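PDB 6NYR: Crov588 from Cafeteriavirus, which is of unknown function but belongs to the leucine-rich repeat proteins, its FNIP-type repeats bending round into a nearly closed ring. Local coordinates for residues D19-Y24 with Q44-L49; N137-G142 with V160-L165; N175-E180 with F196-T201. All blocks are in the same frame, centred on the assembly; numbering follows the deposited sequence.

How the interactions relate
From the N terminus, interaction 1 closes the loop that contains helix 25-28 and strand 35-37, joining the first coils of the ring on their outer side. Further on, interaction 2 brackets strand 145-147 and interaction 3 brackets strand 189-191, so in each case one coil is tied to the next. The three follow one another in series along the chain; none nests in or crosses another. Interactions 2 and 3 are near neighbours, their centres about 20 Å apart, whereas interactions 1 and 2 have centres about 35 Å apart. Interaction 1 rests on leucines and a glutamine, interaction 2 on leucine-proline packing, and interaction 3 on amide groups that hydrogen-bond between coils.

Interaction 1 of 3, residues D19-Y24 with Q44-L49; sequences DPLDKY and QEIDHL
Leu-21, Leu-49 and Gln-44 carry this contact: the two leucines meet at their CB atoms, and Gln-44 lies alongside Pro-20. Leu-21 opens a type I turn, closed by the bond from Tyr-24 N to Leu-21 O (2.9 Å), and the turn presents its side chain to 44-49. With CG anti to the carbonyl carbon (chi1 -58°), the CD1 branch reaches CG2 of Ile-46 at 3.8 Å and also lies 4.0 Å from Glu-45 O. The two side chains run alongside each other in the same direction, and the isobutyl group of Leu-21 also rests on Phe-42, so a flexible apolar residue fills a buried position.

Leu-49 comes in from the other end of 44-49. Its CB lies 4.1 Å from Leu-21 CB, base against base, while its branches spread outward: CD1 stays near the same CB, and the side chains of Leu-49 and Asp-22 cross obliquely, CD2 4.1 Å from OD2. The carboxylate thus lies at the exposed margin of the apolar patch.

Gln-44 suits the boundary with solvent because it is part aliphatic and part polar. Its first torsion (chi1 -59°) sets CG anti to its own carbonyl carbon and 3.8 Å from Asp-19 C. The bend at chi2 (-66°) then swings the amide so that OE1 lies 4.1 Å from Pro-20 CG, while NE2 is hydrogen-bonded to Asn-18 OD1. Ile-46 also packs on Val-69 and Leu-72 of the following coil. Such coil-to-coil stacking of aliphatic side chains, repeated from turn to turn, is the hallmark of the leucine-rich repeat solenoid.

Interaction 2 of 3, residues N137-G142 with V160-L165; sequences NVLPGG and VLPNSL
Apolar packing centres on Leu-139, which reaches across to the Val-Leu-Pro of the next coil. Its CG stands anti to the carbonyl carbon (chi1 -59°), sending CD1 to CD of Pro-162 at 3.7 Å and to CD2 of Leu-161 at 4.0 Å. Leu-139 and the Pro-162 ring cross at about a right angle, so the leucine CB also lies against the CG-CD side of the ring. A branched, flexible leucine meets a rigid, compact proline, and both are buried. Pro-162 also presses against the preceding coil through its CG, which lies 3.2 Å from Pro-140 O, a tight approach.

The two segments run nearly parallel, 18° apart, and bring equivalent Val-Leu-Pro sequences alongside, shifted so that Pro-162 lies nearest Gly-141, as successive coils in a leucine-rich repeat solenoid. Leu-139 and Leu-161 both reach Leu-146 of strand 145-147, so the contact continues into the core shared by the coils.

Polar groups flank this apolar patch. At one end a water links the backbones, accepting from Leu-139 N at 2.8 Å and donating to Val-160 O at 2.9 Å, which satisfies two main-chain groups where the coils do not bond directly. At the other, Pro-162 starts a type I turn closed by Leu-165 N to Pro-162 O, and this turn sets Ser-164 against the glycines. Its OG, in the crowded position between backbone N and carbonyl carbon, lies 3.2 Å from Gly-141 O but takes Leu-143 O as its hydrogen-bond partner. The small hydroxyl fits close against this bare Gly-Gly backbone.

Interaction 3 of 3, residues N175-E180 with F196-T201; sequences NQKITE and FNQKIT
Segments 175-180 and 196-201 run 23° apart and diverge, their CA atoms 4.2 Å apart at Asn-175 and Phe-196 but 7.1 Å at Ile-178 and Ile-200. They are equivalent extended parts of adjacent coils in the leucine-rich repeat solenoid, and Asn-175 builds one rung of an asparagine ladder with Asn-197. With CG anti to its backbone N, Asn-175 reaches forward so that OD1 accepts an almost straight bond from Asn-197 N (3.0 Å, 174°). The same oxygen takes a shorter, more bent bond from Gln-198 NE2 (2.8 Å); both donors stand above the carbonyl plane, and the amides are 39° apart. Asn-153 offers its OD1 to Asn-175 N, and Asn-197 passes the pattern on to Asn-219, so the place suits asparagine, a short side chain ending in a carbonyl oxygen able to accept two bonds.

The first torsion of Gln-198 lays CG 3.4 Å from Lys-177 CA, and the bend at chi2 carries the amide back to Asn-175 OD1. Phe-196 is buried, with Gln-198 N over the centre of one ring face, its edge atom CE1 pointing at Gln-176 O (3.5 Å), and its ring stacked with that of Phe-192. Where the backbones part, a water accepts from Thr-201 N and donates to Ile-178 O. Lys-177, bent at chi2, brings its CE 3.2 Å from Lys-199 O.

Interaction 1 of 3, residues D19-Y24 with Q44-L49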
# COMPACT_ATOMS: atom_id res chain seq x y z
N ASP A 19 -18.00 11.53 23.86
CA ASP A 19 -18.35 12.64 24.73
C ASP A 19 -19.49 13.44 24.12
O ASP A 19 -19.57 13.59 22.89
CB ASP A 19 -17.14 13.56 24.93
CG ASP A 19 -16.17 13.03 25.96
OD1 ASP A 19 -16.60 12.31 26.89
OD2 ASP A 19 -14.96 13.34 25.85
N PRO A 20 -20.40 13.97 24.95
CA PRO A 20 -21.47 14.82 24.42
C PRO A 20 -20.90 16.00 23.63
O PRO A 20 -19.81 16.50 23.91
CB PRO A 20 -22.21 15.29 25.67
CG PRO A 20 -21.93 14.23 26.70
CD PRO A 20 -20.53 13.75 26.40
N LEU A 21 -21.67 16.43 22.64
CA LEU A 21 -21.22 17.45 21.69
C LEU A 21 -21.61 18.87 22.08
O LEU A 21 -21.32 19.80 21.33
CB LEU A 21 -21.77 17.15 20.30
CG LEU A 21 -21.42 15.79 19.69
CD1 LEU A 21 -22.12 15.62 18.35
CD2 LEU A 21 -19.92 15.64 19.54
N ASP A 22 -22.26 19.05 23.23
CA ASP A 22 -22.83 20.36 23.56
C ASP A 22 -21.81 21.48 23.47
O ASP A 22 -22.16 22.62 23.13
CB ASP A 22 -23.45 20.32 24.96
CG ASP A 22 -24.66 19.42 25.04
OD1 ASP A 22 -24.49 18.18 25.07
OD2 ASP A 22 -25.80 19.95 25.07
N LYS A 23 -20.54 21.18 23.75
CA LYS A 23 -19.51 22.20 23.81
C LYS A 23 -18.68 22.30 22.54
O LYS A 23 -17.79 23.16 22.46
CB LYS A 23 -18.59 21.93 25.00
CG LYS A 23 -18.06 23.18 25.69
CD LYS A 23 -16.90 22.84 26.61
CE LYS A 23 -16.33 24.09 27.27
NZ LYS A 23 -15.02 23.80 27.92
N TYR A 24 -18.94 21.46 21.54
CA TYR A 24 -18.14 21.43 20.32
C TYR A 24 -18.74 22.26 19.19
O TYR A 24 -18.15 22.32 18.11
CB TYR A 24 -17.97 19.98 19.85
CG TYR A 24 -16.99 19.20 20.69
CD1 TYR A 24 -17.38 18.67 21.92
CD2 TYR A 24 -15.69 18.98 20.27
CE1 TYR A 24 -16.49 17.96 22.70
CE2 TYR A 24 -14.79 18.27 21.05
CZ TYR A 24 -15.20 17.76 22.26
OH TYR A 24 -14.32 17.04 23.04
N GLN A 44 -23.69 9.31 21.26
CA GLN A 44 -24.32 10.45 21.92
C GLN A 44 -25.28 11.10 20.94
O GLN A 44 -25.16 10.95 19.72
CB GLN A 44 -23.27 11.46 22.40
CG GLN A 44 -22.25 10.91 23.37
CD GLN A 44 -22.84 10.50 24.70
OE1 GLN A 44 -23.88 11.02 25.12
NE2 GLN A 44 -22.19 9.56 25.38
N GLU A 45 -26.25 11.84 21.49
CA GLU A 45 -27.21 12.57 20.66
C GLU A 45 -26.48 13.48 19.68
O GLU A 45 -25.40 14.00 19.96
CB GLU A 45 -28.13 13.42 21.54
CG GLU A 45 -28.95 12.64 22.56
CD GLU A 45 -30.06 11.83 21.92
OE1 GLU A 45 -30.56 12.24 20.85
OE2 GLU A 45 -30.42 10.77 22.48
N ILE A 46 -27.07 13.64 18.49
CA ILE A 46 -26.52 14.55 17.50
C ILE A 46 -27.63 15.38 16.87
O ILE A 46 -27.40 16.10 15.88
CB ILE A 46 -25.74 13.79 16.41
CG1 ILE A 46 -26.66 12.81 15.66
CG2 ILE A 46 -24.58 13.02 17.01
CD1 ILE A 46 -26.93 13.20 14.23
N ASP A 47 -28.83 15.32 17.45
CA ASP A 47 -29.99 15.97 16.86
C ASP A 47 -29.75 17.46 16.61
O ASP A 47 -29.58 17.88 15.46
CB ASP A 47 -31.22 15.79 17.76
CG ASP A 47 -32.10 14.62 17.34
OD1 ASP A 47 -32.12 14.29 16.13
OD2 ASP A 47 -32.78 14.04 18.21
N HIS A 48 -29.75 18.27 17.66
CA HIS A 48 -29.64 19.72 17.53
C HIS A 48 -28.23 20.23 17.77
O HIS A 48 -28.05 21.41 18.07
CB HIS A 48 -30.61 20.41 18.49
CG HIS A 48 -32.05 20.05 18.26
ND1 HIS A 48 -32.67 19.00 18.89
CD2 HIS A 48 -32.98 20.61 17.46
CE1 HIS A 48 -33.92 18.92 18.49
NE2 HIS A 48 -34.14 19.89 17.62
N LEU A 49 -27.23 19.37 17.62
CA LEU A 49 -25.86 19.69 18.02
C LEU A 49 -24.91 19.73 16.83
O LEU A 49 -23.70 19.56 17.00
CB LEU A 49 -25.37 18.67 19.05
CG LEU A 49 -26.36 18.38 20.18
CD1 LEU A 49 -25.90 17.20 21.02
CD2 LEU A 49 -26.54 19.62 21.05

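Interaction 2 of 3, residues N137-G142 with V160-L165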
# COMPACT_ATOMS: atom_id res chain seq x y z
N ASN A 137 -42.59 2.58 -6.87
CA ASN A 137 -42.54 3.93 -6.33
C ASN A 137 -42.17 3.96 -4.85
O ASN A 137 -42.69 4.75 -4.07
CB ASN A 137 -43.89 4.64 -6.54
CG ASN A 137 -44.18 4.90 -8.00
OD1 ASN A 137 -45.15 4.36 -8.56
ND2 ASN A 137 -43.36 5.72 -8.63
N VAL A 138 -41.24 3.09 -4.47
CA VAL A 138 -40.63 3.13 -3.15
C VAL A 138 -39.28 3.84 -3.19
O VAL A 138 -38.99 4.70 -2.37
CB VAL A 138 -40.49 1.71 -2.57
CG1 VAL A 138 -39.73 1.75 -1.26
CG2 VAL A 138 -41.87 1.09 -2.37
N LEU A 139 -38.45 3.46 -4.16
CA LEU A 139 -37.14 4.06 -4.32
C LEU A 139 -37.28 5.47 -4.91
O LEU A 139 -38.10 5.68 -5.81
CB LEU A 139 -36.29 3.19 -5.24
CG LEU A 139 -36.08 1.75 -4.76
CD1 LEU A 139 -35.37 0.93 -5.82
CD2 LEU A 139 -35.29 1.74 -3.46
N PRO A 140 -36.51 6.43 -4.41
CA PRO A 140 -36.55 7.78 -4.99
C PRO A 140 -36.43 7.74 -6.50
O PRO A 140 -35.67 6.96 -7.07
CB PRO A 140 -35.36 8.49 -4.33
CG PRO A 140 -35.19 7.79 -3.01
CD PRO A 140 -35.60 6.35 -3.24
N GLY A 141 -37.20 8.61 -7.16
CA GLY A 141 -37.35 8.56 -8.60
C GLY A 141 -36.10 8.89 -9.38
O GLY A 141 -36.00 8.51 -10.56
N GLY A 142 -35.16 9.59 -8.77
CA GLY A 142 -33.92 9.93 -9.43
C GLY A 142 -32.71 9.20 -8.88
O GLY A 142 -31.58 9.69 -9.00
N VAL A 160 -39.90 -1.26 -10.38
CA VAL A 160 -39.51 -0.91 -9.02
C VAL A 160 -38.19 -0.15 -9.00
O VAL A 160 -38.00 0.76 -8.20
CB VAL A 160 -39.44 -2.17 -8.13
CG1 VAL A 160 -40.71 -2.99 -8.26
CG2 VAL A 160 -38.23 -3.01 -8.50
N LEU A 161 -37.27 -0.52 -9.88
CA LEU A 161 -36.00 0.19 -9.99
C LEU A 161 -36.18 1.47 -10.80
O LEU A 161 -36.78 1.43 -11.88
CB LEU A 161 -34.95 -0.70 -10.64
CG LEU A 161 -34.59 -1.97 -9.87
CD1 LEU A 161 -33.64 -2.84 -10.68
CD2 LEU A 161 -33.99 -1.64 -8.51
N PRO A 162 -35.71 2.61 -10.30
CA PRO A 162 -35.88 3.86 -11.06
C PRO A 162 -35.26 3.74 -12.45
O PRO A 162 -34.22 3.09 -12.63
CB PRO A 162 -35.15 4.90 -10.21
CG PRO A 162 -35.09 4.33 -8.83
CD PRO A 162 -35.05 2.83 -9.00
N ASN A 163 -35.91 4.37 -13.43
CA ASN A 163 -35.35 4.38 -14.78
C ASN A 163 -34.13 5.31 -14.90
O ASN A 163 -33.66 5.57 -16.02
CB ASN A 163 -36.42 4.75 -15.81
CG ASN A 163 -37.07 6.08 -15.53
OD1 ASN A 163 -36.42 7.03 -15.08
ND2 ASN A 163 -38.37 6.17 -15.81
N SER A 164 -33.64 5.82 -13.77
CA SER A 164 -32.45 6.66 -13.74
C SER A 164 -31.24 5.93 -13.18
O SER A 164 -30.14 6.50 -13.17
CB SER A 164 -32.73 7.91 -12.90
OG SER A 164 -33.19 7.54 -11.61
N LEU A 165 -31.40 4.69 -12.74
CA LEU A 165 -30.34 3.98 -12.04
C LEU A 165 -29.20 3.63 -12.99
O LEU A 165 -29.42 3.11 -14.09
CB LEU A 165 -30.91 2.71 -11.41
CG LEU A 165 -30.18 2.09 -10.22
CD1 LEU A 165 -30.41 2.90 -8.96
CD2 LEU A 165 -30.62 0.64 -10.04
O HOH W 1 -39.45 1.47 -5.78

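Interaction 3 of 3, residues N175-E180 with F196-T201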
# COMPACT_ATOMS: atom_id res chain seq x y z
N ASN A 175 -30.59 -13.93 -4.42
CA ASN A 175 -30.63 -15.02 -5.39
C ASN A 175 -32.06 -15.18 -5.90
O ASN A 175 -32.71 -16.20 -5.64
CB ASN A 175 -30.12 -16.32 -4.77
CG ASN A 175 -29.98 -17.44 -5.79
OD1 ASN A 175 -29.89 -17.19 -7.00
ND2 ASN A 175 -29.98 -18.67 -5.32
N GLN A 176 -32.57 -14.16 -6.59
CA GLN A 176 -33.88 -14.23 -7.21
C GLN A 176 -33.75 -14.01 -8.71
O GLN A 176 -32.85 -13.30 -9.17
CB GLN A 176 -34.85 -13.18 -6.63
CG GLN A 176 -35.18 -13.35 -5.16
CD GLN A 176 -35.97 -14.61 -4.87
OE1 GLN A 176 -36.79 -15.05 -5.69
NE2 GLN A 176 -35.74 -15.19 -3.70
N LYS A 177 -34.67 -14.61 -9.46
CA LYS A 177 -34.67 -14.46 -10.91
C LYS A 177 -34.84 -13.00 -11.30
O LYS A 177 -35.55 -12.24 -10.63
CB LYS A 177 -35.78 -15.32 -11.52
CG LYS A 177 -35.84 -15.32 -13.05
CD LYS A 177 -34.53 -15.75 -13.67
CE LYS A 177 -34.58 -15.66 -15.20
NZ LYS A 177 -35.28 -16.82 -15.82
N ILE A 178 -34.16 -12.61 -12.37
CA ILE A 178 -34.30 -11.29 -12.98
C ILE A 178 -34.87 -11.48 -14.37
O ILE A 178 -34.23 -12.10 -15.23
CB ILE A 178 -32.97 -10.53 -13.02
CG1 ILE A 178 -32.52 -10.19 -11.60
CG2 ILE A 178 -33.08 -9.29 -13.90
CD1 ILE A 178 -31.14 -9.59 -11.52
N THR A 179 -36.07 -10.94 -14.61
CA THR A 179 -36.76 -11.16 -15.87
C THR A 179 -36.73 -9.90 -16.74
O THR A 179 -36.08 -8.90 -16.42
CB THR A 179 -38.21 -11.60 -15.63
OG1 THR A 179 -38.95 -10.55 -14.99
CG2 THR A 179 -38.27 -12.85 -14.77
N GLU A 180 -37.47 -9.96 -17.85
CA GLU A 180 -37.46 -8.92 -18.87
C GLU A 180 -37.99 -7.60 -18.33
O GLU A 180 -38.98 -7.56 -17.60
CB GLU A 180 -38.30 -9.42 -20.05
CG GLU A 180 -37.97 -8.86 -21.42
CD GLU A 180 -38.53 -9.76 -22.53
OE1 GLU A 180 -38.87 -10.93 -22.25
OE2 GLU A 180 -38.62 -9.30 -23.68
N PHE A 196 -26.02 -15.34 -5.96
CA PHE A 196 -26.81 -15.25 -7.17
C PHE A 196 -26.38 -16.35 -8.14
O PHE A 196 -25.25 -16.35 -8.63
CB PHE A 196 -26.66 -13.89 -7.84
CG PHE A 196 -27.42 -13.79 -9.12
CD1 PHE A 196 -28.78 -13.51 -9.11
CD2 PHE A 196 -26.80 -14.00 -10.34
CE1 PHE A 196 -29.50 -13.43 -10.29
CE2 PHE A 196 -27.51 -13.92 -11.52
CZ PHE A 196 -28.86 -13.64 -11.50
N ASN A 197 -27.31 -17.28 -8.44
CA ASN A 197 -27.06 -18.38 -9.36
C ASN A 197 -28.38 -18.63 -10.10
O ASN A 197 -29.02 -19.67 -9.97
CB ASN A 197 -26.56 -19.63 -8.64
CG ASN A 197 -26.12 -20.72 -9.60
OD1 ASN A 197 -25.88 -20.46 -10.78
ND2 ASN A 197 -26.01 -21.94 -9.10
N GLN A 198 -28.79 -17.65 -10.90
CA GLN A 198 -30.06 -17.65 -11.60
C GLN A 198 -29.80 -17.46 -13.09
O GLN A 198 -28.88 -16.74 -13.48
CB GLN A 198 -30.95 -16.52 -11.05
CG GLN A 198 -32.36 -16.92 -10.62
CD GLN A 198 -32.42 -18.25 -9.89
OE1 GLN A 198 -33.03 -19.20 -10.39
NE2 GLN A 198 -31.79 -18.33 -8.73
N LYS A 199 -30.60 -18.13 -13.91
CA LYS A 199 -30.46 -18.00 -15.35
C LYS A 199 -30.65 -16.54 -15.78
O LYS A 199 -31.41 -15.78 -15.16
CB LYS A 199 -31.46 -18.89 -16.09
CG LYS A 199 -31.09 -20.36 -16.15
CD LYS A 199 -32.29 -21.20 -16.62
CE LYS A 199 -31.89 -22.62 -16.99
NZ LYS A 199 -31.13 -23.33 -15.93
N ILE A 200 -29.92 -16.15 -16.82
CA ILE A 200 -30.08 -14.85 -17.46
C ILE A 200 -30.40 -15.10 -18.92
O ILE A 200 -29.60 -15.69 -19.65
CB ILE A 200 -28.82 -13.98 -17.31
CG1 ILE A 200 -28.57 -13.71 -15.83
CG2 ILE A 200 -28.98 -12.68 -18.08
CD1 ILE A 200 -27.42 -12.77 -15.55
N THR A 201 -31.58 -14.66 -19.34
CA THR A 201 -32.05 -14.89 -20.70
C THR A 201 -31.93 -13.61 -21.53
O THR A 201 -31.44 -12.57 -21.06
CB THR A 201 -33.49 -15.39 -20.70
OG1 THR A 201 -34.35 -14.40 -20.13
CG2 THR A 201 -33.61 -16.68 -19.90
O HOH W 2 -33.11 -13.88 -17.52